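Local structure of response regulator receiver protein (Paraburkholderia phymatum, 5TE9) at residues I74-N79 with I101-L106. The protein probably acts as a phosphorylatable receiver domain in bacterial two-component signalling. Numbering follows the deposited sequence.
Sequences IILDLN and IPVVVL
Ile74 and Leu76 bond to 101-106 through both their N and O atoms. Ile74 N donates to Pro102 O at 2.8 Å, and Val104 N donates to Ile74 O at 2.9 Å. Leu76 N then donates to Val104 O. The last bond, Leu106 N to Leu76 O, is 2.8 Å long and straight at hydrogen (168°), but its donor sits above the carbonyl plane. Further along the chain, Asp77 OD1 accepts from Asn79 N at 2.6 Å, closing an Asx turn. Asp77 OD2 forms a salt bridge with Lys129 and lies close to the like-charged Glu24. Asp77 is the predicted phosphorylation site and is unmodified here. The two strands are parallel neighbours in the central sheet of the CheY-like fold, joined by helix 85-94 in a beta-alpha-beta crossover. Ile74 and Val103 point to the face packed by that helix, through Leu92 and Leu89. Ile74 CD1 meets Ile101 CG2 at 3.6 Å, the two side chains crossing at about a right angle. Val105 points to this face too. Its CG1 is met at 3.7 Å by CD2 of Leu78, a poorly ordered loop residue. Ile75 and Val104 point to the other face. There, with CG1 beside the backbone N (chi1 -56°), Ile75 CG2 is anti to that N and reaches Leu106 CD2 at 3.6 Å. Leu106 CD1 also lies 4.2 Å from Asp77 CB, and the Leu106 side chain touches Val131.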
loop_
_atom_site.group_PDB
_atom_site.type_symbol
_atom_site.label_atom_id
_atom_site.label_comp_id
_atom_site.label_asym_id
_atom_site.label_seq_id
_atom_site.Cartn_x
_atom_site.Cartn_y
_atom_site.Cartn_z
ATOM N N ILE A 74 16.188 1.937 4.571
ATOM C CA ILE A 74 17.292 1.112 4.099
ATOM C C ILE A 74 16.946 -0.334 4.402
ATOM O O ILE A 74 16.634 -0.667 5.549
ATOM C CB ILE A 74 18.627 1.486 4.780
ATOM C CG1 ILE A 74 18.997 2.950 4.515
ATOM C CG2 ILE A 74 19.739 0.545 4.305
ATOM C CD1 ILE A 74 20.162 3.442 5.346
ATOM N N ILE A 75 17.026 -1.193 3.389
ATOM C CA ILE A 75 16.815 -2.631 3.535
ATOM C C ILE A 75 18.136 -3.317 3.221
ATOM O O ILE A 75 18.637 -3.210 2.094
ATOM C CB ILE A 75 15.699 -3.134 2.604
ATOM C CG1 ILE A 75 14.382 -2.366 2.858
ATOM C CG2 ILE A 75 15.525 -4.635 2.729
ATOM C CD1 ILE A 75 13.248 -2.751 1.926
ATOM N N LEU A 76 18.673 -4.058 4.190
ATOM C CA LEU A 76 20.087 -4.409 4.228
ATOM C C LEU A 76 20.253 -5.910 4.405
ATOM O O LEU A 76 19.877 -6.472 5.439
ATOM C CB LEU A 76 20.803 -3.647 5.355
ATOM C CG LEU A 76 22.296 -3.934 5.579
ATOM C CD1 LEU A 76 23.114 -3.656 4.328
ATOM C CD2 LEU A 76 22.829 -3.111 6.730
ATOM N N ASP A 77 20.823 -6.553 3.397
ATOM C CA ASP A 77 21.313 -7.910 3.529
ATOM C C ASP A 77 22.626 -7.885 4.302
ATOM O O ASP A 77 23.306 -6.860 4.391
ATOM C CB ASP A 77 21.494 -8.527 2.141
ATOM C CG ASP A 77 21.722 -10.029 2.169
ATOM O OD1 ASP A 77 22.498 -10.525 2.996
ATOM O OD2 ASP A 77 21.126 -10.722 1.329
ATOM N N LEU A 78 22.966 -9.024 4.897
ATOM C CA LEU A 78 24.235 -9.169 5.592
ATOM C C LEU A 78 25.317 -9.786 4.714
ATOM O O LEU A 78 26.496 -9.442 4.859
ATOM C CB LEU A 78 24.030 -10.020 6.844
ATOM C CG LEU A 78 22.914 -9.546 7.775
ATOM C CD1 LEU A 78 22.591 -10.634 8.797
ATOM C CD2 LEU A 78 23.330 -8.253 8.469
ATOM N N ASN A 79 24.938 -10.688 3.807
ATOM C CA ASN A 79 25.847 -11.272 2.825
ATOM C C ASN A 79 26.164 -10.275 1.717
ATOM O O ASN A 79 25.506 -10.287 0.671
ATOM C CB ASN A 79 25.230 -12.543 2.217
ATOM C CG ASN A 79 26.198 -13.309 1.299
ATOM O OD1 ASN A 79 27.134 -12.748 0.727
ATOM N ND2 ASN A 79 25.959 -14.609 1.160
ATOM N N ILE A 101 18.181 6.876 10.045
ATOM C CA ILE A 101 17.435 6.281 8.937
ATOM C C ILE A 101 16.984 4.873 9.325
ATOM O O ILE A 101 17.809 4.075 9.803
ATOM C CB ILE A 101 18.284 6.240 7.673
ATOM C CG1 ILE A 101 18.711 7.640 7.254
ATOM C CG2 ILE A 101 17.515 5.568 6.541
ATOM C CD1 ILE A 101 19.711 7.610 6.121
ATOM N N PRO A 102 15.724 4.524 9.082
ATOM C CA PRO A 102 15.239 3.181 9.427
ATOM C C PRO A 102 15.923 2.095 8.614
ATOM O O PRO A 102 16.064 2.205 7.395
ATOM C CB PRO A 102 13.743 3.260 9.115
ATOM C CG PRO A 102 13.418 4.712 9.295
ATOM C CD PRO A 102 14.613 5.453 8.796
ATOM N N VAL A 103 16.326 1.029 9.303
ATOM C CA VAL A 103 17.059 -0.084 8.713
ATOM C C VAL A 103 16.298 -1.369 8.998
ATOM O O VAL A 103 15.944 -1.652 10.152
ATOM C CB VAL A 103 18.498 -0.188 9.260
ATOM C CG1 VAL A 103 19.303 -1.257 8.499
ATOM C CG2 VAL A 103 19.189 1.150 9.202
ATOM N N VAL A 104 16.044 -2.136 7.945
ATOM C CA VAL A 104 15.516 -3.487 8.043
ATOM C C VAL A 104 16.620 -4.428 7.591
ATOM O O VAL A 104 17.194 -4.239 6.513
ATOM C CB VAL A 104 14.256 -3.655 7.179
ATOM C CG1 VAL A 104 13.959 -5.124 6.947
ATOM C CG2 VAL A 104 13.080 -2.949 7.824
ATOM N N VAL A 105 16.931 -5.422 8.413
ATOM C CA VAL A 105 17.973 -6.395 8.107
ATOM C C VAL A 105 17.316 -7.628 7.517
ATOM O O VAL A 105 16.327 -8.132 8.059
ATOM C CB VAL A 105 18.785 -6.755 9.364
ATOM C CG1 VAL A 105 19.738 -7.916 9.077
ATOM C CG2 VAL A 105 19.541 -5.537 9.872
ATOM N N LEU A 106 17.847 -8.102 6.402
ATOM C CA LEU A 106 17.328 -9.296 5.768
ATOM C C LEU A 106 17.937 -10.529 6.407
ATOM O O LEU A 106 19.158 -10.626 6.549
ATOM C CB LEU A 106 17.648 -9.282 4.281
ATOM C CG LEU A 106 17.046 -8.115 3.527
ATOM C CD1 LEU A 106 17.316 -8.268 2.036
ATOM C CD2 LEU A 106 15.567 -8.104 3.831
#